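Local coordinates for protein CD180 antigen (PDB 3T6Q) that may cooperate with MD-1 and TLR4 in the innate response of B cells to bacterial lipopolysaccharide, leading to NF-kappa-B activation, at residues Gly197-Ser201 with Ala202-Ser206; Leu158-Asn162 with Asn163-Tyr167; Ser536-Leu539 with Pro540-Pro544; Arg594-Leu598 with Ser599-Leu603. All coordinates share one frame; numbering follows the deposited sequence.

Contact 1 of 4, residues Gly197-Ser201 with Ala202-Ser206; sequences GAFDS and AVFQS
The ring of F199 reaches forward along its own chain to meet A202 and F204, and this aromatic group is the compact half of the contact. CE1 of F199 lies 3.8 Å from CE2 of F204, and the two side chains cross at about a right angle, each ring presented obliquely to the other. The methyl of A202 lies beside the first ring, its CB 3.9 Å from CD1 of F199. CB of F204 points toward the preceding loop, and with CG anti to the carbonyl carbon (chi1 -75°) its CE2 reaches F199. M173 of helix 170-174 touches both phenylalanine side chains, while L184 lies against F204 and L222 against F199.

The backbone path that permits this is a pair of overlapping beta turns, type I from G197 to D200 and type II from F199 to A202. The second is closed by the amide N of A202, which donates to O of F199 at 2.9 Å with an N-H...O angle of 162°. In the leucine-rich repeat solenoid such a loop returns the chain from the convex side to the next concave-face strand, here 203-208, and the buried phenylalanines fill the interior between successive turns.

The outer side is looser. D200 and S201, the central residues of the second turn, direct their CB atoms away from the segment that follows and are exposed to solvent, although the backbone N of S201 is hydrogen-bonded to OD1 of the glycosylated N224. V203 is exposed too, and its CG2 touches O of S201 at 3.7 Å.

Contact 2 of 4, residues Leu158-Asn162 with Asn163-Tyr167; sequences LDFQN and NAIHY
An asparagine amide bonded to the backbone just behind it is the unusual feature here: ND2 of N163 turns back to O of F160, 3.1 Å away. The N-H...O angle is 167°, and the acceptor lies almost in the amide plane of N163. At the F160 carbonyl, however, the donor sits well above the carbonyl plane and far from the direction in which the C=O points. With N163 CB at 3.6 Å from the same oxygen, the side chain folds over the bend made by Q161 and N162.

N163 has further partners in the preceding turn of the chain, as its ND2 also donates to O of L136 and its OD1 accepts from N of I141. Both ends of the amide are thus engaged, which fixes its rotation. The O of F160 is shared with ND2 of N189, one repeat further on.

Next to the amide bond the contact becomes apolar. CD1 of I165 approaches CB of F160 at 3.8 Å and CG at 3.9 Å, reaching the root of the ring obliquely while the two side chains cross at about a right angle. In I165 chi1 sets CG1 beside the backbone N, and a chi2 of 149°, off the staggered position, then brings CD1 to F160. On the strand side, OD1 of D159 accepts from N of Q161 at 3.0 Å, an Asx turn that shapes the exit from strand 157-159.

An inward asparagine bonded to backbone atoms of its own and the adjoining repeat, following an inward hydrophobic side chain, is the asparagine motif typical of the leucine-rich repeat, here LRR 6.

Contact 3 of 4, residues Ser536-Leu539 with Pro540-Pro544; sequences SIIL and PSLLP
I538 meets L542 and L543 through a single methyl, CG2, which serves both leucines of the incoming helical turn. It lies 3.9 Å from CB of L542 and 4.0 Å from CD2 of L543. The torsion explains the sharing: CG1 is anti to the carbonyl carbon (chi1 -59°), leaving CG2 beside that carbon and facing the chain ahead. I538 and L542 cross at about a right angle, whereas L543 passes I538 at a slant.

Both leucines have the same staggering, CG anti to the carbonyl carbon followed by an extended chi2 (170° in L542). Their positions on the turn nevertheless separate them: CB of L542 points toward the preceding segment, whereas L543 comes near through CG and CD2. L539 instead adjoins the proline ring that follows it. The peptide link between them holds CB of L539 3.3 Å from CD of P540, while the leucine's CD2 comes to 3.8 Å from that same CD of P540.

The amide N of L542 donates to O of L539 at 3.0 Å, closing the 3-10 turn through P540 and S541. Helix 543-547 follows on the outer side of LRR 19. F568 of helix 566-574 covers I538 and L543, Y567 touches P540 and L543, and the N of I538 is held by OD1 of N565; on the side of the preceding repeat, L542 rests on S514 and E518.

Contact 4 of 4, residues Arg594-Leu598 with Ser599-Leu603; sequences RGVRL and SDVTL
L598 and S599 form a short 3-10 turn in the C-terminal capping region (LRRCT) that closes the leucine-rich repeat solenoid, and L598, S599 and R597 have the most surface buried by the contact. The bond that holds L598 to the next segment is made by its backbone: its O accepts from N of V601 at 3.1 Å. Its side chain turns the other way, into the cap, where it packs on F568, L569 and Y572 of helix 566-574 and on C587.

R597 begins the turn, its O accepting from N of D600 at 2.9 Å. In both of these bonds the donor stands well above the carbonyl plane. S599 turns its hydroxyl back along the arginine: OG of S599 lies 3.5 Å from CB of R597 and 4.1 Å from CD of R597. The serine torsion (chi1 56°) sets this approach, placing OG between its own backbone N and carbonyl carbon. S599 also packs on M576.

The extended arginine chain runs beside D600, pointing the same way, but NE of R597 stays 5.0 Å from OD2 of D600, so their attraction is probably modest. CG1 of V596 makes looser contacts, 4.1 Å from CB of D600 and 4.2 Å from CG2 of V601. One water joins the two segments, accepting from N of R597 and donating to OD2 of D600 at 2.7 Å.

Overall arrangement
From the N terminus the chain reaches contact 2 first, where the bend leaves strand 157-159 in LRR 6, and then contact 1, where the loop after strand 193-194 runs into strand 203-208. Their centres are about 17 Å apart, on one arm of the horseshoe; contact 2 leaves and contact 1 enters a parallel strand of the concave face. Contact 3, in LRR 19, turns the chain into helix 543-547, and contact 4 closes a turn in the C-terminal cap; these two, also about 17 Å apart between centres, both pack against helix 566-574. The contacts follow in series without nesting or crossing. About 68 Å separates the centres of contacts 1 and 3, across the chain's centre.

Contact 1 of 4, residues Gly197-Ser201 with Ala202-Ser206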
loop_
_atom_site.group_PDB
_atom_site.type_symbol
_atom_site.label_atom_id
_atom_site.label_comp_id
_atom_site.label_asym_id
_atom_site.label_seq_id
_atom_site.Cartn_x
_atom_site.Cartn_y
_atom_site.Cartn_z
ATOM N N GLY A 197 -13.226 9.743 26.424
ATOM C CA GLY A 197 -12.942 11.156 26.532
ATOM C C GLY A 197 -12.471 11.798 25.258
ATOM O O GLY A 197 -12.454 13.038 25.166
ATOM N N ALA A 198 -12.113 10.980 24.259
ATOM C CA ALA A 198 -11.582 11.513 22.989
ATOM C C ALA A 198 -12.569 12.400 22.262
ATOM O O ALA A 198 -12.159 13.314 21.545
ATOM C CB ALA A 198 -11.077 10.387 22.063
ATOM N N PHE A 199 -13.871 12.157 22.443
ATOM C CA PHE A 199 -14.874 12.964 21.765
ATOM C C PHE A 199 -15.613 14.006 22.617
ATOM O O PHE A 199 -16.583 14.611 22.155
ATOM C CB PHE A 199 -15.873 12.045 21.056
ATOM C CG PHE A 199 -15.350 11.535 19.746
ATOM C CD1 PHE A 199 -15.727 12.150 18.553
ATOM C CD2 PHE A 199 -14.418 10.503 19.717
ATOM C CE1 PHE A 199 -15.226 11.700 17.351
ATOM C CE2 PHE A 199 -13.918 10.043 18.505
ATOM C CZ PHE A 199 -14.329 10.642 17.329
ATOM N N ASP A 200 -15.116 14.240 23.831
ATOM C CA ASP A 200 -15.702 15.243 24.725
ATOM C C ASP A 200 -15.826 16.555 24.005
ATOM O O ASP A 200 -14.851 17.047 23.423
ATOM C CB ASP A 200 -14.858 15.438 25.988
ATOM C CG ASP A 200 -15.009 14.292 26.975
ATOM O OD1 ASP A 200 -15.767 13.313 26.720
ATOM O OD2 ASP A 200 -14.341 14.358 28.017
ATOM N N SER A 201 -17.031 17.119 24.011
ATOM C CA SER A 201 -17.297 18.402 23.371
ATOM C C SER A 201 -17.020 18.510 21.858
ATOM O O SER A 201 -17.013 19.626 21.311
ATOM C CB SER A 201 -16.531 19.526 24.091
ATOM O OG SER A 201 -17.038 19.664 25.385
ATOM N N ALA A 202 -16.802 17.383 21.188
ATOM C CA ALA A 202 -16.489 17.392 19.744
ATOM C C ALA A 202 -17.709 17.780 18.928
ATOM O O ALA A 202 -18.826 17.379 19.273
ATOM C CB ALA A 202 -15.971 16.019 19.302
ATOM N N VAL A 203 -17.496 18.581 17.876
ATOM C CA VAL A 203 -18.587 19.024 17.004
ATOM C C VAL A 203 -18.180 18.781 15.530
ATOM O O VAL A 203 -17.253 19.422 15.013
ATOM C CB VAL A 203 -18.948 20.515 17.230
ATOM C CG1 VAL A 203 -20.018 20.969 16.242
ATOM C CG2 VAL A 203 -19.410 20.748 18.663
ATOM N N PHE A 204 -18.862 17.845 14.868
ATOM C CA PHE A 204 -18.576 17.472 13.457
ATOM C C PHE A 204 -19.739 17.763 12.561
ATOM O O PHE A 204 -20.896 17.696 12.994
ATOM C CB PHE A 204 -18.272 15.983 13.347
ATOM C CG PHE A 204 -16.915 15.634 13.840
ATOM C CD1 PHE A 204 -15.816 15.666 12.967
ATOM C CD2 PHE A 204 -16.713 15.339 15.184
ATOM C CE1 PHE A 204 -14.543 15.383 13.451
ATOM C CE2 PHE A 204 -15.444 15.054 15.669
ATOM C CZ PHE A 204 -14.356 15.077 14.797
ATOM N N GLN A 205 -19.435 18.097 11.311
ATOM C CA GLN A 205 -20.436 18.113 10.265
ATOM C C GLN A 205 -20.786 16.661 9.884
ATOM O O GLN A 205 -21.930 16.247 10.040
ATOM C CB GLN A 205 -19.953 18.942 9.073
ATOM C CG GLN A 205 -20.696 18.734 7.768
ATOM C CD GLN A 205 -22.206 18.878 7.876
ATOM O OE1 GLN A 205 -22.961 18.012 7.405
ATOM N NE2 GLN A 205 -22.658 19.961 8.490
ATOM N N SER A 206 -19.825 15.895 9.379
ATOM C CA SER A 206 -20.067 14.465 9.005
ATOM C C SER A 206 -19.014 13.610 9.631
ATOM O O SER A 206 -17.876 14.034 9.748
ATOM C CB SER A 206 -19.994 14.228 7.486
ATOM O OG SER A 206 -21.045 14.876 6.831
#

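Contact 2 of 4, residues Leu158-Asn162 with Asn163-Tyr167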
loop_
_atom_site.group_PDB
_atom_site.type_symbol
_atom_site.label_atom_id
_atom_site.label_comp_id
_atom_site.label_asym_id
_atom_site.label_seq_id
_atom_site.Cartn_x
_atom_site.Cartn_y
_atom_site.Cartn_z
ATOM N N LEU A 158 -11.471 15.973 5.851
ATOM C CA LEU A 158 -10.314 15.171 6.087
ATOM C C LEU A 158 -10.758 13.737 5.771
ATOM O O LEU A 158 -11.570 13.180 6.494
ATOM C CB LEU A 158 -9.912 15.237 7.549
ATOM C CG LEU A 158 -8.465 15.381 8.009
ATOM C CD1 LEU A 158 -8.232 14.888 9.443
ATOM C CD2 LEU A 158 -7.369 14.914 7.036
ATOM N N ASP A 159 -10.201 13.143 4.725
ATOM C CA ASP A 159 -10.707 11.877 4.220
ATOM C C ASP A 159 -9.652 10.773 4.287
ATOM O O ASP A 159 -8.607 10.861 3.626
ATOM C CB ASP A 159 -11.197 12.114 2.793
ATOM C CG ASP A 159 -11.997 10.931 2.226
ATOM O OD1 ASP A 159 -11.522 9.771 2.278
ATOM O OD2 ASP A 159 -13.129 11.162 1.723
ATOM N N PHE A 160 -9.939 9.737 5.074
ATOM C CA PHE A 160 -9.040 8.614 5.255
ATOM C C PHE A 160 -9.667 7.298 4.763
ATOM O O PHE A 160 -9.313 6.236 5.254
ATOM C CB PHE A 160 -8.671 8.444 6.724
ATOM C CG PHE A 160 -7.845 9.564 7.328
ATOM C CD1 PHE A 160 -6.442 9.578 7.219
ATOM C CD2 PHE A 160 -8.461 10.560 8.101
ATOM C CE1 PHE A 160 -5.686 10.595 7.832
ATOM C CE2 PHE A 160 -7.711 11.576 8.707
ATOM C CZ PHE A 160 -6.322 11.587 8.590
ATOM N N GLN A 161 -10.589 7.366 3.802
ATOM C CA GLN A 161 -11.303 6.154 3.343
ATOM C C GLN A 161 -10.309 5.022 3.002
ATOM O O GLN A 161 -9.332 5.266 2.324
ATOM C CB GLN A 161 -12.134 6.485 2.097
ATOM C CG GLN A 161 -12.771 5.232 1.487
ATOM C CD GLN A 161 -13.947 5.487 0.554
ATOM O OE1 GLN A 161 -14.249 4.651 -0.308
ATOM N NE2 GLN A 161 -14.647 6.587 0.752
ATOM N N ASN A 162 -10.549 3.791 3.469
ATOM C CA ASN A 162 -9.681 2.671 3.060
ATOM C C ASN A 162 -8.217 2.774 3.559
ATOM O O ASN A 162 -7.274 2.727 2.771
ATOM C CB ASN A 162 -9.741 2.467 1.523
ATOM C CG ASN A 162 -9.084 1.162 1.072
ATOM O OD1 ASN A 162 -9.128 0.143 1.772
ATOM N ND2 ASN A 162 -8.537 1.169 -0.120
ATOM N N ASN A 163 -8.025 2.886 4.882
ATOM C CA ASN A 163 -6.678 2.937 5.464
ATOM C C ASN A 163 -6.600 1.899 6.573
ATOM O O ASN A 163 -7.422 1.003 6.623
ATOM C CB ASN A 163 -6.328 4.372 5.931
ATOM C CG ASN A 163 -5.689 5.210 4.817
ATOM O OD1 ASN A 163 -4.555 4.964 4.437
ATOM N ND2 ASN A 163 -6.418 6.166 4.273
ATOM N N ALA A 164 -5.596 1.987 7.429
ATOM C CA ALA A 164 -5.355 0.981 8.423
ATOM C C ALA A 164 -5.540 1.590 9.800
ATOM O O ALA A 164 -4.785 1.295 10.729
ATOM C CB ALA A 164 -3.930 0.448 8.267
ATOM N N ILE A 165 -6.499 2.487 9.940
ATOM C CA ILE A 165 -6.697 3.114 11.275
ATOM C C ILE A 165 -7.555 2.192 12.148
ATOM O O ILE A 165 -8.667 1.811 11.764
ATOM C CB ILE A 165 -7.340 4.511 11.140
ATOM C CG1 ILE A 165 -6.390 5.430 10.372
ATOM C CG2 ILE A 165 -7.658 5.143 12.520
ATOM C CD1 ILE A 165 -7.086 6.465 9.551
ATOM N N HIS A 166 -7.067 1.855 13.342
ATOM C CA HIS A 166 -7.825 0.975 14.199
ATOM C C HIS A 166 -8.174 1.553 15.551
ATOM O O HIS A 166 -8.875 0.898 16.338
ATOM C CB HIS A 166 -7.138 -0.390 14.335
ATOM C CG HIS A 166 -5.787 -0.358 15.034
ATOM N ND1 HIS A 166 -4.628 -0.048 14.388
ATOM C CD2 HIS A 166 -5.424 -0.674 16.365
ATOM C CE1 HIS A 166 -3.587 -0.134 15.262
ATOM N NE2 HIS A 166 -4.081 -0.520 16.469
ATOM N N TYR A 167 -7.682 2.753 15.822
ATOM C CA TYR A 167 -7.817 3.371 17.133
ATOM C C TYR A 167 -7.812 4.884 17.024
ATOM O O TYR A 167 -7.046 5.459 16.262
ATOM C CB TYR A 167 -6.668 2.942 18.068
ATOM C CG TYR A 167 -6.898 3.291 19.522
ATOM C CD1 TYR A 167 -7.756 2.518 20.317
ATOM C CD2 TYR A 167 -6.264 4.389 20.101
ATOM C CE1 TYR A 167 -7.972 2.833 21.653
ATOM C CE2 TYR A 167 -6.466 4.703 21.438
ATOM C CZ TYR A 167 -7.321 3.933 22.198
ATOM O OH TYR A 167 -7.502 4.257 23.514
#

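Contact 3 of 4, residues Ser536-Leu539 with Pro540-Pro544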
loop_
_atom_site.group_PDB
_atom_site.type_symbol
_atom_site.label_atom_id
_atom_site.label_comp_id
_atom_site.label_asym_id
_atom_site.label_seq_id
_atom_site.Cartn_x
_atom_site.Cartn_y
_atom_site.Cartn_z
ATOM N N SER A 536 -36.465 18.865 -43.669
ATOM C CA SER A 536 -35.534 18.973 -44.812
ATOM C C SER A 536 -35.496 20.379 -45.359
ATOM O O SER A 536 -34.472 21.059 -45.311
ATOM C CB SER A 536 -35.866 17.950 -45.919
ATOM O OG SER A 536 -37.260 18.013 -46.269
ATOM N N ILE A 537 -36.641 20.805 -45.883
ATOM C CA ILE A 537 -36.824 22.143 -46.416
ATOM C C ILE A 537 -37.682 22.956 -45.445
ATOM O O ILE A 537 -38.696 22.451 -44.995
ATOM C CB ILE A 537 -37.558 22.067 -47.807
ATOM C CG1 ILE A 537 -36.608 21.395 -48.798
ATOM C CG2 ILE A 537 -37.973 23.472 -48.281
ATOM C CD1 ILE A 537 -37.048 21.450 -50.255
ATOM N N ILE A 538 -37.262 24.209 -45.157
ATOM C CA ILE A 538 -38.016 25.148 -44.321
ATOM C C ILE A 538 -38.314 26.378 -45.175
ATOM O O ILE A 538 -37.444 27.203 -45.408
ATOM C CB ILE A 538 -37.211 25.525 -43.046
ATOM C CG1 ILE A 538 -36.903 24.247 -42.256
ATOM C CG2 ILE A 538 -37.955 26.539 -42.148
ATOM C CD1 ILE A 538 -35.868 24.484 -41.165
ATOM N N LEU A 539 -39.557 26.503 -45.603
ATOM C CA LEU A 539 -39.903 27.558 -46.562
ATOM C C LEU A 539 -39.884 28.902 -45.880
ATOM O O LEU A 539 -39.997 28.960 -44.636
ATOM C CB LEU A 539 -41.248 27.275 -47.221
ATOM C CG LEU A 539 -41.173 26.113 -48.232
ATOM C CD1 LEU A 539 -42.578 25.717 -48.616
ATOM C CD2 LEU A 539 -40.358 26.454 -49.488
ATOM N N PRO A 540 -39.730 29.990 -46.681
ATOM C CA PRO A 540 -39.569 31.338 -46.135
ATOM C C PRO A 540 -40.640 31.732 -45.145
ATOM O O PRO A 540 -40.308 32.396 -44.175
ATOM C CB PRO A 540 -39.635 32.270 -47.379
ATOM C CG PRO A 540 -39.585 31.379 -48.578
ATOM C CD PRO A 540 -39.481 29.945 -48.147
ATOM N N SER A 541 -41.902 31.341 -45.362
ATOM C CA SER A 541 -42.989 31.806 -44.470
ATOM C C SER A 541 -42.850 31.275 -43.011
ATOM O O SER A 541 -43.525 31.755 -42.098
ATOM C CB SER A 541 -44.361 31.434 -45.037
ATOM O OG SER A 541 -44.474 30.018 -45.143
ATOM N N LEU A 542 -42.007 30.269 -42.810
ATOM C CA LEU A 542 -41.716 29.767 -41.460
ATOM C C LEU A 542 -40.531 30.481 -40.773
ATOM O O LEU A 542 -40.341 30.368 -39.559
ATOM C CB LEU A 542 -41.440 28.253 -41.500
ATOM C CG LEU A 542 -42.527 27.389 -42.119
ATOM C CD1 LEU A 542 -41.964 25.995 -42.294
ATOM C CD2 LEU A 542 -43.756 27.402 -41.226
ATOM N N LEU A 543 -39.734 31.210 -41.545
ATOM C CA LEU A 543 -38.517 31.816 -41.003
ATOM C C LEU A 543 -38.811 32.909 -39.963
ATOM O O LEU A 543 -38.065 33.030 -38.983
ATOM C CB LEU A 543 -37.601 32.333 -42.122
ATOM C CG LEU A 543 -37.145 31.224 -43.084
ATOM C CD1 LEU A 543 -36.365 31.872 -44.254
ATOM C CD2 LEU A 543 -36.276 30.213 -42.339
ATOM N N PRO A 544 -39.897 33.686 -40.155
ATOM C CA PRO A 544 -40.158 34.659 -39.090
ATOM C C PRO A 544 -40.468 33.972 -37.757
ATOM O O PRO A 544 -40.186 34.542 -36.687
ATOM C CB PRO A 544 -41.361 35.449 -39.610
ATOM C CG PRO A 544 -41.331 35.271 -41.093
ATOM C CD PRO A 544 -40.798 33.878 -41.308
#

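Contact 4 of 4, residues Arg594-Leu598 with Ser599-Leu603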
loop_
_atom_site.group_PDB
_atom_site.type_symbol
_atom_site.label_atom_id
_atom_site.label_comp_id
_atom_site.label_asym_id
_atom_site.label_seq_id
_atom_site.Cartn_x
_atom_site.Cartn_y
_atom_site.Cartn_z
ATOM N N ARG A 594 -23.438 15.820 -48.446
ATOM C CA ARG A 594 -23.955 15.011 -47.355
ATOM C C ARG A 594 -22.949 14.967 -46.204
ATOM O O ARG A 594 -21.787 14.635 -46.417
ATOM C CB ARG A 594 -24.270 13.588 -47.829
ATOM C CG ARG A 594 -24.771 12.665 -46.728
ATOM C CD ARG A 594 -25.436 11.421 -47.314
ATOM N NE ARG A 594 -26.478 11.818 -48.269
ATOM C CZ ARG A 594 -26.853 11.125 -49.343
ATOM N NH1 ARG A 594 -26.285 9.955 -49.629
ATOM N NH2 ARG A 594 -27.796 11.614 -50.147
ATOM N N GLY A 595 -23.388 15.290 -44.986
ATOM C CA GLY A 595 -22.477 15.270 -43.838
ATOM C C GLY A 595 -21.719 16.570 -43.681
ATOM O O GLY A 595 -21.021 16.732 -42.712
ATOM N N VAL A 596 -21.866 17.513 -44.606
ATOM C CA VAL A 596 -21.274 18.860 -44.472
ATOM C C VAL A 596 -22.170 19.719 -43.560
ATOM O O VAL A 596 -23.391 19.730 -43.716
ATOM C CB VAL A 596 -21.095 19.554 -45.859
ATOM C CG1 VAL A 596 -20.552 20.961 -45.733
ATOM C CG2 VAL A 596 -20.193 18.724 -46.786
ATOM N N ARG A 597 -21.554 20.440 -42.626
ATOM C CA ARG A 597 -22.238 21.401 -41.748
ATOM C C ARG A 597 -22.843 22.499 -42.578
ATOM O O ARG A 597 -22.192 22.983 -43.518
ATOM C CB ARG A 597 -21.222 22.051 -40.784
ATOM C CG ARG A 597 -20.648 21.087 -39.779
ATOM C CD ARG A 597 -19.497 21.687 -39.008
ATOM N NE ARG A 597 -18.983 20.683 -38.090
ATOM C CZ ARG A 597 -17.990 20.876 -37.227
ATOM N NH1 ARG A 597 -17.389 22.057 -37.150
ATOM N NH2 ARG A 597 -17.614 19.879 -36.428
ATOM N N LEU A 598 -24.061 22.923 -42.226
ATOM C CA LEU A 598 -24.692 24.008 -42.961
ATOM C C LEU A 598 -23.915 25.298 -42.822
ATOM O O LEU A 598 -23.990 26.149 -43.707
ATOM C CB LEU A 598 -26.149 24.278 -42.531
ATOM C CG LEU A 598 -27.307 23.269 -42.469
ATOM C CD1 LEU A 598 -28.578 23.931 -42.982
ATOM C CD2 LEU A 598 -27.087 21.955 -43.174
ATOM N N SER A 599 -23.204 25.457 -41.701
ATOM C CA SER A 599 -22.328 26.621 -41.505
ATOM C C SER A 599 -21.234 26.708 -42.598
ATOM O O SER A 599 -20.776 27.798 -42.929
ATOM C CB SER A 599 -21.716 26.636 -40.092
ATOM O OG SER A 599 -21.010 25.428 -39.823
ATOM N N ASP A 600 -20.866 25.568 -43.187
ATOM C CA ASP A 600 -19.876 25.543 -44.272
ATOM C C ASP A 600 -20.448 25.615 -45.700
ATOM O O ASP A 600 -19.702 25.425 -46.661
ATOM C CB ASP A 600 -18.950 24.330 -44.110
ATOM C CG ASP A 600 -18.260 24.316 -42.767
ATOM O OD1 ASP A 600 -18.034 25.424 -42.228
ATOM O OD2 ASP A 600 -17.967 23.219 -42.235
ATOM N N VAL A 601 -21.743 25.914 -45.842
ATOM C CA VAL A 601 -22.390 25.938 -47.157
ATOM C C VAL A 601 -22.661 27.357 -47.659
ATOM O O VAL A 601 -23.279 28.161 -46.945
ATOM C CB VAL A 601 -23.745 25.178 -47.160
ATOM C CG1 VAL A 601 -24.518 25.452 -48.456
ATOM C CG2 VAL A 601 -23.527 23.689 -46.974
ATOM N N THR A 602 -22.230 27.641 -48.894
ATOM C CA THR A 602 -22.676 28.854 -49.608
ATOM C C THR A 602 -23.063 28.521 -51.038
ATOM O O THR A 602 -22.244 28.015 -51.813
ATOM C CB THR A 602 -21.629 29.999 -49.610
ATOM O OG1 THR A 602 -20.849 29.954 -48.411
ATOM C CG2 THR A 602 -22.324 31.370 -49.723
ATOM N N LEU A 603 -24.318 28.784 -51.374
ATOM C CA LEU A 603 -24.822 28.508 -52.710
ATOM C C LEU A 603 -25.002 29.811 -53.417
ATOM O O LEU A 603 -25.185 30.845 -52.781
ATOM C CB LEU A 603 -26.191 27.808 -52.669
ATOM C CG LEU A 603 -26.383 26.482 -51.935
ATOM C CD1 LEU A 603 -27.790 26.003 -52.205
ATOM C CD2 LEU A 603 -25.386 25.452 -52.391
HETATM O O HOH W 1 -18.511 20.603 -42.578
#